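PDB 3MKH: nitroalkane oxidase from Podospora anserina, which oxidises primary and secondary nitroalkanes to aldehydes or ketones with FAD, consuming oxygen and releasing nitrite and hydrogen peroxide. Local coordinates for residues Asp290-Phe295 and Asn372-Ser377; Lys294-Asp299 and Pro306-Gln311. All coordinates share one frame; numbering follows the deposited sequence.

Contact 1: Asp290-Phe295 and Asn372-Ser377; sequences DAALKF and NAVGIS. With FAD (flavin-adenine dinucleotide), chain H.
The FAD-binding turn at the end of helix 345-374 is backed by helix 262-298, through Phe295 and Ala292 packed on Val374. Val374 CG1 sits over the centre of one face of the Phe295 ring, 3.9 Å from its centroid and 10° off the ring normal, a CH-pi contact. Phe295 reaches it because its CG lies anti to the backbone N (chi1 176°). The other Val374 branch, CG2, meets Ala292 CB at 4.1 Å. Ser377 OG approaches the ring obliquely, 4.1 Å from Phe295 CZ. Both helices belong to the C-terminal helical domain of the acyl-CoA dehydrogenase fold. The far side of the turn holds the cofactor. The carbonyl Ala373 O accepts a hydrogen bond from FAD O2B at 2.7 Å, which grips the adenosine ribose. FAD O3B lies 3.0 Å from Asn372 O, at most a weak bond, as Ala373 O competes for its proton. Gly375 leaves the helix with positive phi, and a CB there would collide with FAD O2P. That phosphate oxygen accepts a hydrogen bond from Ile376 N at 3.0 Å, with an N-H...O angle of 162°. Ile376 CG1 packs against the flavin at C9. Ser135 and Gly401 of the second subunit also hydrogen-bond this FAD.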
ATOM      1  N   ASP A 290      -3.755 -11.698 -18.210  1.00 21.19           N
ATOM      2  CA  ASP A 290      -3.603 -12.411 -19.479  1.00 22.85           C
ATOM      3  C   ASP A 290      -2.826 -11.623 -20.522  1.00 24.66           C
ATOM      4  O   ASP A 290      -1.983 -12.185 -21.224  1.00 21.93           O
ATOM      5  CB  ASP A 290      -4.966 -12.777 -20.060  1.00 23.06           C
ATOM      6  CG  ASP A 290      -5.636 -13.944 -19.320  1.00 27.50           C
ATOM      7  OD1 ASP A 290      -5.004 -14.574 -18.445  1.00 23.25           O
ATOM      8  OD2 ASP A 290      -6.807 -14.226 -19.628  1.00 28.36           O
ATOM      9  N   ALA A 291      -3.131 -10.333 -20.651  1.00 22.93           N
ATOM     10  CA  ALA A 291      -2.451  -9.501 -21.644  1.00 22.04           C
ATOM     11  C   ALA A 291      -0.960  -9.308 -21.317  1.00 24.00           C
ATOM     12  O   ALA A 291      -0.112  -9.318 -22.210  1.00 25.06           O
ATOM     13  CB  ALA A 291      -3.161  -8.157 -21.792  1.00 20.41           C
ATOM     14  N   ALA A 292      -0.643  -9.145 -20.041  1.00 22.96           N
ATOM     15  CA  ALA A 292       0.756  -9.014 -19.611  1.00 23.39           C
ATOM     16  C   ALA A 292       1.537 -10.321 -19.783  1.00 25.36           C
ATOM     17  O   ALA A 292       2.698 -10.315 -20.221  1.00 25.64           O
ATOM     18  CB  ALA A 292       0.831  -8.529 -18.155  1.00 23.29           C
ATOM     19  N   LEU A 293       0.903 -11.437 -19.439  1.00 23.04           N
ATOM     20  CA  LEU A 293       1.521 -12.752 -19.599  1.00 24.32           C
ATOM     21  C   LEU A 293       1.772 -13.028 -21.075  1.00 27.60           C
ATOM     22  O   LEU A 293       2.823 -13.537 -21.451  1.00 31.66           O
ATOM     23  CB  LEU A 293       0.637 -13.852 -18.991  1.00 26.15           C
ATOM     24  CG  LEU A 293       1.236 -15.258 -18.887  1.00 30.35           C
ATOM     25  CD1 LEU A 293       2.399 -15.271 -17.916  1.00 32.51           C
ATOM     26  CD2 LEU A 293       0.168 -16.245 -18.425  1.00 28.60           C
ATOM     27  N   LYS A 294       0.810 -12.671 -21.917  1.00 27.60           N
ATOM     28  CA  LYS A 294       0.959 -12.818 -23.360  1.00 27.21           C
ATOM     29  C   LYS A 294       2.154 -12.008 -23.878  1.00 36.49           C
ATOM     30  O   LYS A 294       2.976 -12.505 -24.648  1.00 34.57           O
ATOM     31  CB  LYS A 294      -0.319 -12.369 -24.065  1.00 30.13           C
ATOM     32  CG  LYS A 294      -0.330 -12.596 -25.579  1.00 38.58           C
ATOM     33  CD  LYS A 294      -1.752 -12.401 -26.126  1.00 46.91           C
ATOM     34  CE  LYS A 294      -1.935 -13.019 -27.512  1.00 54.13           C
ATOM     35  NZ  LYS A 294      -1.107 -12.340 -28.544  1.00 56.94           N
ATOM     36  N   PHE A 295       2.230 -10.752 -23.457  1.00 31.16           N
ATOM     37  CA  PHE A 295       3.337  -9.876 -23.813  1.00 34.06           C
ATOM     38  C   PHE A 295       4.663 -10.486 -23.347  1.00 31.52           C
ATOM     39  O   PHE A 295       5.626 -10.546 -24.101  1.00 36.95           O
ATOM     40  CB  PHE A 295       3.090  -8.489 -23.203  1.00 28.54           C
ATOM     41  CG  PHE A 295       4.207  -7.503 -23.407  1.00 26.49           C
ATOM     42  CD1 PHE A 295       5.213  -7.372 -22.461  1.00 28.95           C
ATOM     43  CD2 PHE A 295       4.223  -6.681 -24.512  1.00 31.69           C
ATOM     44  CE1 PHE A 295       6.236  -6.453 -22.629  1.00 28.87           C
ATOM     45  CE2 PHE A 295       5.234  -5.759 -24.690  1.00 32.30           C
ATOM     46  CZ  PHE A 295       6.241  -5.641 -23.742  1.00 33.20           C
ATOM     47  N   ASN A 372       3.297  -1.002 -15.071  1.00 22.47           N
ATOM     48  CA  ASN A 372       4.703  -0.941 -14.661  1.00 23.89           C
ATOM     49  C   ASN A 372       5.530  -2.141 -15.137  1.00 24.43           C
ATOM     50  O   ASN A 372       6.702  -2.001 -15.504  1.00 24.19           O
ATOM     51  CB  ASN A 372       4.798  -0.755 -13.141  1.00 22.14           C
ATOM     52  CG  ASN A 372       4.370   0.633 -12.716  1.00 25.84           C
ATOM     53  OD1 ASN A 372       4.446   1.556 -13.512  1.00 26.51           O
ATOM     54  ND2 ASN A 372       3.876   0.787 -11.486  1.00 24.61           N
ATOM     55  N   ALA A 373       4.908  -3.316 -15.153  1.00 19.98           N
ATOM     56  CA  ALA A 373       5.603  -4.539 -15.545  1.00 21.59           C
ATOM     57  C   ALA A 373       5.871  -4.554 -17.047  1.00 22.46           C
ATOM     58  O   ALA A 373       6.963  -4.904 -17.496  1.00 22.98           O
ATOM     59  CB  ALA A 373       4.777  -5.763 -15.135  1.00 22.68           C
ATOM     60  N   VAL A 374       4.864  -4.160 -17.820  1.00 22.57           N
ATOM     61  CA  VAL A 374       4.983  -4.099 -19.276  1.00 21.30           C
ATOM     62  C   VAL A 374       5.930  -2.977 -19.734  1.00 22.55           C
ATOM     63  O   VAL A 374       6.659  -3.131 -20.718  1.00 22.80           O
ATOM     64  CB  VAL A 374       3.588  -3.959 -19.937  1.00 20.70           C
ATOM     65  CG1 VAL A 374       3.719  -3.657 -21.438  1.00 21.43           C
ATOM     66  CG2 VAL A 374       2.789  -5.252 -19.706  1.00 20.57           C
ATOM     67  N   GLY A 375       5.938  -1.870 -18.995  1.00 21.48           N
ATOM     68  CA  GLY A 375       6.860  -0.786 -19.277  1.00 21.71           C
ATOM     69  C   GLY A 375       6.272   0.222 -20.241  1.00 24.98           C
ATOM     70  O   GLY A 375       5.057   0.372 -20.336  1.00 23.82           O
ATOM     71  N   ILE A 376       7.140   0.906 -20.970  1.00 24.04           N
ATOM     72  CA  ILE A 376       6.721   2.021 -21.796  1.00 23.04           C
ATOM     73  C   ILE A 376       5.694   1.604 -22.844  1.00 22.52           C
ATOM     74  O   ILE A 376       4.815   2.385 -23.204  1.00 22.84           O
ATOM     75  CB  ILE A 376       7.934   2.709 -22.464  1.00 26.18           C
ATOM     76  CG1 ILE A 376       7.518   4.057 -23.043  1.00 25.73           C
ATOM     77  CG2 ILE A 376       8.574   1.799 -23.495  1.00 24.67           C
ATOM     78  CD1 ILE A 376       7.088   5.033 -21.965  1.00 30.63           C
ATOM     79  N   SER A 377       5.807   0.374 -23.331  1.00 20.85           N
ATOM     80  CA  SER A 377       4.852  -0.164 -24.298  1.00 23.47           C
ATOM     81  C   SER A 377       3.400  -0.031 -23.822  1.00 24.95           C
ATOM     82  O   SER A 377       2.477   0.035 -24.628  1.00 25.06           O
ATOM     83  CB  SER A 377       5.171  -1.641 -24.568  1.00 25.04           C
ATOM     84  OG  SER A 377       6.476  -1.782 -25.115  1.00 26.57           O
TER
HETATM   85  PA  FAD H 500      11.828  -1.831 -21.758  0.73 33.47           P
HETATM   86  O1A FAD H 500      13.037  -2.409 -22.338  0.73 32.27           O
HETATM   87  O2A FAD H 500      10.727  -1.462 -22.653  0.73 32.68           O
HETATM   88  O5B FAD H 500      11.293  -2.840 -20.600  0.73 37.17           O
HETATM   89  C5B FAD H 500       9.893  -2.936 -20.290  0.73 31.80           C
HETATM   90  C4B FAD H 500       9.594  -3.767 -19.022  0.73 27.71           C
HETATM   91  O4B FAD H 500      10.242  -5.053 -19.128  0.73 38.17           O
HETATM   92  C3B FAD H 500      10.166  -3.111 -17.769  0.73 35.02           C
HETATM   93  O3B FAD H 500       9.190  -2.249 -17.177  0.73 30.25           O
HETATM   94  C2B FAD H 500      10.453  -4.299 -16.851  0.73 33.39           C
HETATM   95  O2B FAD H 500       9.296  -4.639 -16.095  0.73 30.05           O
HETATM   96  C1B FAD H 500      10.764  -5.445 -17.816  0.73 36.62           C
HETATM   97  N9A FAD H 500      12.240  -5.703 -17.865  0.73 42.14           N
HETATM   98  C8A FAD H 500      13.000  -5.691 -18.956  0.73 37.12           C
HETATM   99  N7A FAD H 500      14.258  -5.967 -18.626  0.73 40.39           N
HETATM  100  C5A FAD H 500      14.308  -6.164 -17.315  0.73 40.85           C
HETATM  101  C6A FAD H 500      15.332  -6.479 -16.424  0.73 44.45           C
HETATM  102  N6A FAD H 500      16.589  -6.649 -16.834  0.73 34.79           N
HETATM  103  N1A FAD H 500      15.030  -6.610 -15.129  0.73 41.31           N
HETATM  104  C2A FAD H 500      13.790  -6.447 -14.703  0.73 43.59           C
HETATM  105  N3A FAD H 500      12.797  -6.146 -15.524  0.73 40.68           N
HETATM  106  C4A FAD H 500      13.025  -5.996 -16.832  0.73 41.69           C
HETATM  107  N1  FAD H 500      13.100   7.500 -25.131  0.73 29.77           N
HETATM  108  C2  FAD H 500      14.202   8.190 -25.627  0.73 26.65           C
HETATM  109  O2  FAD H 500      15.153   7.561 -26.071  0.73 31.27           O
HETATM  110  N3  FAD H 500      14.219   9.586 -25.618  0.73 27.63           N
HETATM  111  C4  FAD H 500      13.130  10.294 -25.116  0.73 29.71           C
HETATM  112  O4  FAD H 500      13.146  11.522 -25.112  0.73 29.50           O
HETATM  113  C4X FAD H 500      12.032   9.604 -24.621  0.73 30.48           C
HETATM  114  N5  FAD H 500      10.931  10.296 -24.112  0.73 32.65           N
HETATM  115  C5X FAD H 500       9.718   9.621 -23.969  0.73 29.19           C
HETATM  116  C6  FAD H 500       8.537  10.335 -23.816  0.73 29.37           C
HETATM  117  C7  FAD H 500       7.333   9.663 -23.675  0.73 29.30           C
HETATM  118  C7M FAD H 500       6.033  10.444 -23.507  0.73 27.61           C
HETATM  119  C8  FAD H 500       7.313   8.278 -23.683  0.73 31.23           C
HETATM  120  C8M FAD H 500       5.989   7.532 -23.531  0.73 30.59           C
HETATM  121  C9  FAD H 500       8.496   7.563 -23.836  0.73 29.13           C
HETATM  122  C9A FAD H 500       9.702   8.235 -23.977  0.73 28.00           C
HETATM  123  N10 FAD H 500      10.903   7.533 -24.134  0.73 32.51           N
HETATM  124  C10 FAD H 500      12.016   8.213 -24.630  0.73 30.76           C
HETATM  125  C1' FAD H 500      11.005   6.095 -23.789  0.73 30.14           C
HETATM  126  C2' FAD H 500      11.156   5.911 -22.278  0.73 33.73           C
HETATM  127  O2' FAD H 500      12.331   6.581 -21.833  0.73 37.97           O
HETATM  128  C3' FAD H 500      11.186   4.428 -21.855  0.73 33.54           C
HETATM  129  O3' FAD H 500      11.343   4.349 -20.440  0.73 32.15           O
HETATM  130  C4' FAD H 500      12.308   3.620 -22.511  0.73 31.19           C
HETATM  131  O4' FAD H 500      11.925   3.238 -23.822  0.73 28.89           O
HETATM  132  C5' FAD H 500      12.571   2.349 -21.706  0.73 35.64           C
HETATM  133  O5' FAD H 500      11.349   1.648 -21.457  0.73 35.68           O
HETATM  134  P   FAD H 500      11.264   0.522 -20.328  0.73 36.70           P
HETATM  135  O1P FAD H 500      11.824   1.073 -19.078  0.73 32.54           O
HETATM  136  O2P FAD H 500       9.906  -0.035 -20.333  0.73 28.61           O
HETATM  137  O3P FAD H 500      12.278  -0.567 -20.908  0.73 29.73           O

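Contact 2: Lys294-Asp299 and Pro306-Gln311; sequences KFAKED and PLLERQ. With FAD (flavin-adenine dinucleotide), chain H.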
ATOM      1  N   LYS A 294       0.810 -12.671 -21.917  1.00 27.60           N
ATOM      2  CA  LYS A 294       0.959 -12.818 -23.360  1.00 27.21           C
ATOM      3  C   LYS A 294       2.154 -12.008 -23.878  1.00 36.49           C
ATOM      4  O   LYS A 294       2.976 -12.505 -24.648  1.00 34.57           O
ATOM      5  CB  LYS A 294      -0.319 -12.369 -24.065  1.00 30.13           C
ATOM      6  CG  LYS A 294      -0.330 -12.596 -25.579  1.00 38.58           C
ATOM      7  CD  LYS A 294      -1.752 -12.401 -26.126  1.00 46.91           C
ATOM      8  CE  LYS A 294      -1.935 -13.019 -27.512  1.00 54.13           C
ATOM      9  NZ  LYS A 294      -1.107 -12.340 -28.544  1.00 56.94           N
ATOM     10  N   PHE A 295       2.230 -10.752 -23.457  1.00 31.16           N
ATOM     11  CA  PHE A 295       3.337  -9.876 -23.813  1.00 34.06           C
ATOM     12  C   PHE A 295       4.663 -10.486 -23.347  1.00 31.52           C
ATOM     13  O   PHE A 295       5.626 -10.546 -24.101  1.00 36.95           O
ATOM     14  CB  PHE A 295       3.090  -8.489 -23.203  1.00 28.54           C
ATOM     15  CG  PHE A 295       4.207  -7.503 -23.407  1.00 26.49           C
ATOM     16  CD1 PHE A 295       5.213  -7.372 -22.461  1.00 28.95           C
ATOM     17  CD2 PHE A 295       4.223  -6.681 -24.512  1.00 31.69           C
ATOM     18  CE1 PHE A 295       6.236  -6.453 -22.629  1.00 28.87           C
ATOM     19  CE2 PHE A 295       5.234  -5.759 -24.690  1.00 32.30           C
ATOM     20  CZ  PHE A 295       6.241  -5.641 -23.742  1.00 33.20           C
ATOM     21  N   ALA A 296       4.703 -10.980 -22.116  1.00 33.23           N
ATOM     22  CA  ALA A 296       5.930 -11.563 -21.579  1.00 33.86           C
ATOM     23  C   ALA A 296       6.366 -12.825 -22.319  1.00 43.56           C
ATOM     24  O   ALA A 296       7.565 -13.045 -22.547  1.00 41.35           O
ATOM     25  CB  ALA A 296       5.777 -11.862 -20.105  1.00 35.59           C
ATOM     26  N   LYS A 297       5.404 -13.671 -22.669  1.00 36.20           N
ATOM     27  CA  LYS A 297       5.753 -14.945 -23.295  1.00 42.33           C
ATOM     28  C   LYS A 297       6.195 -14.776 -24.751  1.00 46.68           C
ATOM     29  O   LYS A 297       6.821 -15.669 -25.322  1.00 50.90           O
ATOM     30  CB  LYS A 297       4.626 -15.975 -23.136  1.00 38.11           C
ATOM     31  CG  LYS A 297       4.476 -16.473 -21.674  1.00 41.78           C
ATOM     32  CD  LYS A 297       3.493 -17.648 -21.517  1.00 41.99           C
ATOM     33  CE  LYS A 297       3.413 -18.145 -20.053  1.00 43.19           C
ATOM     34  NZ  LYS A 297       4.090 -19.472 -19.773  1.00 33.44           N
ATOM     35  N   GLU A 298       5.916 -13.618 -25.341  1.00 45.17           N
ATOM     36  CA  GLU A 298       6.305 -13.392 -26.728  1.00 41.42           C
ATOM     37  C   GLU A 298       7.322 -12.253 -26.910  1.00 47.28           C
ATOM     38  O   GLU A 298       7.771 -11.998 -28.025  1.00 51.57           O
ATOM     39  CB  GLU A 298       5.075 -13.129 -27.589  1.00 46.29           C
ATOM     40  CG  GLU A 298       4.607 -11.687 -27.568  1.00 49.22           C
ATOM     41  CD  GLU A 298       3.328 -11.462 -28.376  1.00 59.26           C
ATOM     42  OE1 GLU A 298       2.480 -12.386 -28.458  1.00 53.62           O
ATOM     43  OE2 GLU A 298       3.169 -10.348 -28.923  1.00 63.68           O
ATOM     44  N   ASP A 299       7.692 -11.579 -25.819  1.00 45.83           N
ATOM     45  CA  ASP A 299       8.592 -10.419 -25.900  1.00 44.49           C
ATOM     46  C   ASP A 299       9.567 -10.347 -24.710  1.00 47.16           C
ATOM     47  O   ASP A 299       9.184  -9.954 -23.602  1.00 40.91           O
ATOM     48  CB  ASP A 299       7.766  -9.120 -26.007  1.00 42.46           C
ATOM     49  CG  ASP A 299       8.603  -7.907 -26.410  1.00 44.29           C
ATOM     50  OD1 ASP A 299       9.769  -7.796 -25.968  1.00 44.73           O
ATOM     51  OD2 ASP A 299       8.082  -7.049 -27.159  1.00 44.81           O
ATOM     52  N   PRO A 306      14.190 -14.934 -21.156  1.00 54.02           N
ATOM     53  CA  PRO A 306      12.771 -14.583 -21.306  1.00 50.61           C
ATOM     54  C   PRO A 306      12.365 -13.500 -20.312  1.00 40.34           C
ATOM     55  O   PRO A 306      12.958 -13.407 -19.231  1.00 45.57           O
ATOM     56  CB  PRO A 306      12.051 -15.891 -20.969  1.00 51.06           C
ATOM     57  CG  PRO A 306      13.050 -16.961 -21.274  1.00 55.77           C
ATOM     58  CD  PRO A 306      14.386 -16.380 -20.944  1.00 53.88           C
ATOM     59  N   LEU A 307      11.373 -12.690 -20.663  1.00 42.17           N
ATOM     60  CA  LEU A 307      10.941 -11.618 -19.776  1.00 40.93           C
ATOM     61  C   LEU A 307      10.490 -12.173 -18.417  1.00 37.64           C
ATOM     62  O   LEU A 307      10.721 -11.555 -17.381  1.00 37.08           O
ATOM     63  CB  LEU A 307       9.863 -10.739 -20.435  1.00 39.09           C
ATOM     64  CG  LEU A 307       9.499  -9.445 -19.685  1.00 37.42           C
ATOM     65  CD1 LEU A 307      10.733  -8.569 -19.485  1.00 34.36           C
ATOM     66  CD2 LEU A 307       8.399  -8.661 -20.390  1.00 33.40           C
ATOM     67  N   LEU A 308       9.885 -13.358 -18.406  1.00 40.93           N
ATOM     68  CA  LEU A 308       9.456 -13.950 -17.137  1.00 37.86           C
ATOM     69  C   LEU A 308      10.617 -14.358 -16.224  1.00 44.80           C
ATOM     70  O   LEU A 308      10.411 -14.635 -15.040  1.00 40.27           O
ATOM     71  CB  LEU A 308       8.486 -15.119 -17.349  1.00 42.99           C
ATOM     72  CG  LEU A 308       6.990 -14.774 -17.374  1.00 41.43           C
ATOM     73  CD1 LEU A 308       6.159 -16.004 -17.697  1.00 39.10           C
ATOM     74  CD2 LEU A 308       6.542 -14.139 -16.056  1.00 33.99           C
ATOM     75  N   GLU A 309      11.841 -14.366 -16.747  1.00 40.76           N
ATOM     76  CA  GLU A 309      12.972 -14.706 -15.890  1.00 41.66           C
ATOM     77  C   GLU A 309      13.494 -13.550 -15.047  1.00 44.17           C
ATOM     78  O   GLU A 309      14.307 -13.756 -14.143  1.00 45.09           O
ATOM     79  CB  GLU A 309      14.087 -15.407 -16.665  1.00 49.72           C
ATOM     80  CG  GLU A 309      13.848 -16.911 -16.772  1.00 55.11           C
ATOM     81  CD  GLU A 309      14.965 -17.643 -17.484  1.00 62.78           C
ATOM     82  OE1 GLU A 309      16.147 -17.440 -17.114  1.00 61.11           O
ATOM     83  OE2 GLU A 309      14.652 -18.426 -18.409  1.00 62.96           O
ATOM     84  N   ARG A 310      13.003 -12.345 -15.321  1.00 41.91           N
ATOM     85  CA  ARG A 310      13.305 -11.204 -14.467  1.00 41.60           C
ATOM     86  C   ARG A 310      12.463 -11.279 -13.206  1.00 39.68           C
ATOM     87  O   ARG A 310      11.238 -11.162 -13.271  1.00 40.57           O
ATOM     88  CB  ARG A 310      12.996  -9.897 -15.207  1.00 39.35           C
ATOM     89  CG  ARG A 310      13.484  -9.872 -16.642  1.00 43.46           C
ATOM     90  CD  ARG A 310      14.999  -9.874 -16.684  1.00 43.28           C
ATOM     91  NE  ARG A 310      15.530  -9.930 -18.044  1.00 47.51           N
ATOM     92  CZ  ARG A 310      16.829 -10.014 -18.327  1.00 48.59           C
ATOM     93  NH1 ARG A 310      17.724 -10.059 -17.340  1.00 45.62           N
ATOM     94  NH2 ARG A 310      17.232 -10.061 -19.591  1.00 46.96           N
ATOM     95  N   GLN A 311      13.107 -11.463 -12.055  1.00 40.38           N
ATOM     96  CA  GLN A 311      12.386 -11.488 -10.788  1.00 39.73           C
ATOM     97  C   GLN A 311      11.417 -10.308 -10.659  1.00 43.07           C
ATOM     98  O   GLN A 311      10.336 -10.450 -10.077  1.00 32.76           O
ATOM     99  CB  GLN A 311      13.346 -11.492  -9.587  1.00 44.91           C
ATOM    100  CG  GLN A 311      14.014 -12.836  -9.305  1.00 50.67           C
ATOM    101  CD  GLN A 311      14.668 -12.910  -7.927  1.00 52.70           C
ATOM    102  OE1 GLN A 311      15.070 -13.988  -7.482  1.00 55.71           O
ATOM    103  NE2 GLN A 311      14.766 -11.768  -7.244  1.00 48.30           N
TER
HETATM  104  PA  FAD H 500      11.828  -1.831 -21.758  0.73 33.47           P
HETATM  105  O1A FAD H 500      13.037  -2.409 -22.338  0.73 32.27           O
HETATM  106  O2A FAD H 500      10.727  -1.462 -22.653  0.73 32.68           O
HETATM  107  O5B FAD H 500      11.293  -2.840 -20.600  0.73 37.17           O
HETATM  108  C5B FAD H 500       9.893  -2.936 -20.290  0.73 31.80           C
HETATM  109  C4B FAD H 500       9.594  -3.767 -19.022  0.73 27.71           C
HETATM  110  O4B FAD H 500      10.242  -5.053 -19.128  0.73 38.17           O
HETATM  111  C3B FAD H 500      10.166  -3.111 -17.769  0.73 35.02           C
HETATM  112  O3B FAD H 500       9.190  -2.249 -17.177  0.73 30.25           O
HETATM  113  C2B FAD H 500      10.453  -4.299 -16.851  0.73 33.39           C
HETATM  114  O2B FAD H 500       9.296  -4.639 -16.095  0.73 30.05           O
HETATM  115  C1B FAD H 500      10.764  -5.445 -17.816  0.73 36.62           C
HETATM  116  N9A FAD H 500      12.240  -5.703 -17.865  0.73 42.14           N
HETATM  117  C8A FAD H 500      13.000  -5.691 -18.956  0.73 37.12           C
HETATM  118  N7A FAD H 500      14.258  -5.967 -18.626  0.73 40.39           N
HETATM  119  C5A FAD H 500      14.308  -6.164 -17.315  0.73 40.85           C
HETATM  120  C6A FAD H 500      15.332  -6.479 -16.424  0.73 44.45           C
HETATM  121  N6A FAD H 500      16.589  -6.649 -16.834  0.73 34.79           N
HETATM  122  N1A FAD H 500      15.030  -6.610 -15.129  0.73 41.31           N
HETATM  123  C2A FAD H 500      13.790  -6.447 -14.703  0.73 43.59           C
HETATM  124  N3A FAD H 500      12.797  -6.146 -15.524  0.73 40.68           N
HETATM  125  C4A FAD H 500      13.025  -5.996 -16.832  0.73 41.69           C
HETATM  126  N1  FAD H 500      13.100   7.500 -25.131  0.73 29.77           N
HETATM  127  C2  FAD H 500      14.202   8.190 -25.627  0.73 26.65           C
HETATM  128  O2  FAD H 500      15.153   7.561 -26.071  0.73 31.27           O
HETATM  129  N3  FAD H 500      14.219   9.586 -25.618  0.73 27.63           N
HETATM  130  C4  FAD H 500      13.130  10.294 -25.116  0.73 29.71           C
HETATM  131  O4  FAD H 500      13.146  11.522 -25.112  0.73 29.50           O
HETATM  132  C4X FAD H 500      12.032   9.604 -24.621  0.73 30.48           C
HETATM  133  N5  FAD H 500      10.931  10.296 -24.112  0.73 32.65           N
HETATM  134  C5X FAD H 500       9.718   9.621 -23.969  0.73 29.19           C
HETATM  135  C6  FAD H 500       8.537  10.335 -23.816  0.73 29.37           C
HETATM  136  C7  FAD H 500       7.333   9.663 -23.675  0.73 29.30           C
HETATM  137  C7M FAD H 500       6.033  10.444 -23.507  0.73 27.61           C
HETATM  138  C8  FAD H 500       7.313   8.278 -23.683  0.73 31.23           C
HETATM  139  C8M FAD H 500       5.989   7.532 -23.531  0.73 30.59           C
HETATM  140  C9  FAD H 500       8.496   7.563 -23.836  0.73 29.13           C
HETATM  141  C9A FAD H 500       9.702   8.235 -23.977  0.73 28.00           C
HETATM  142  N10 FAD H 500      10.903   7.533 -24.134  0.73 32.51           N
HETATM  143  C10 FAD H 500      12.016   8.213 -24.630  0.73 30.76           C
HETATM  144  C1' FAD H 500      11.005   6.095 -23.789  0.73 30.14           C
HETATM  145  C2' FAD H 500      11.156   5.911 -22.278  0.73 33.73           C
HETATM  146  O2' FAD H 500      12.331   6.581 -21.833  0.73 37.97           O
HETATM  147  C3' FAD H 500      11.186   4.428 -21.855  0.73 33.54           C
HETATM  148  O3' FAD H 500      11.343   4.349 -20.440  0.73 32.15           O
HETATM  149  C4' FAD H 500      12.308   3.620 -22.511  0.73 31.19           C
HETATM  150  O4' FAD H 500      11.925   3.238 -23.822  0.73 28.89           O
HETATM  151  C5' FAD H 500      12.571   2.349 -21.706  0.73 35.64           C
HETATM  152  O5' FAD H 500      11.349   1.648 -21.457  0.73 35.68           O
HETATM  153  P   FAD H 500      11.264   0.522 -20.328  0.73 36.70           P
HETATM  154  O1P FAD H 500      11.824   1.073 -19.078  0.73 32.54           O
HETATM  155  O2P FAD H 500       9.906  -0.035 -20.333  0.73 28.61           O
HETATM  156  O3P FAD H 500      12.278  -0.567 -20.908  0.73 29.73           O
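Ala296 and Leu307 bring the backbones closest, with their CA atoms 5.3 Å apart, where the end of helix 262-298 faces a short 3-10 turn at 307-309. This is the loop between two helices of the C-terminal domain of the acyl-CoA dehydrogenase fold, leading into helix 311-340. No hydrogen bond joins the two segments. Asp299 O lies against Leu307 CB at 3.3 Å, and the Asp299 carboxylate pairs with Arg301. Leu307 CD2 lies 4.1 Å from Ala296 CB and comes obliquely to the Phe295 ring, 3.8 Å from Phe295 CE1. The other Leu307 branch, CD1, touches the FAD ribose at C1B, 3.5 Å away. Leu308 CG meets Ala296 CB at 4.2 Å. Phe313 of helix 311-340 touches Ala296 and both leucines. Lys297 packs its CE on Leu308 CD1, while its NZ is hydrogen-bonded to Met414 O of the third subunit. Arg310 bends at chi2 (-67°) and runs along the adenine, its NH2 in a salt bridge with Glu145 of the second subunit. A serine in its place would probably leave the adenine without this cover and Glu145 without its mate. FAD N6A stands 3.3 Å above the guanidinium plane of Arg310, offset toward its rim.

In the fold
Contacts 1 and 2 share Lys294 and Phe295 of helix 262-298, and their centres are about 9 Å apart. They also touch directly, Leu293 CD1 lying 3.8 Å from Leu308 CD1. In contact 1 all touching residues are buried; contact 2 is mostly buried, but Lys297 is exposed. Across both pairs of segments the contact is mainly apolar, and no hydrogen bond crosses either. Polar links run to FAD, to other subunits and, for Asp299, to Arg301. Residues 372-377 hold ribose and phosphate by backbone hydrogen bonds, whereas 306-311 meet ribose and adenine by side-chain packing. Contact 1 joins helices far apart in sequence; contact 2 closes a local connection. Both touch the third subunit, in keeping with the tetramer.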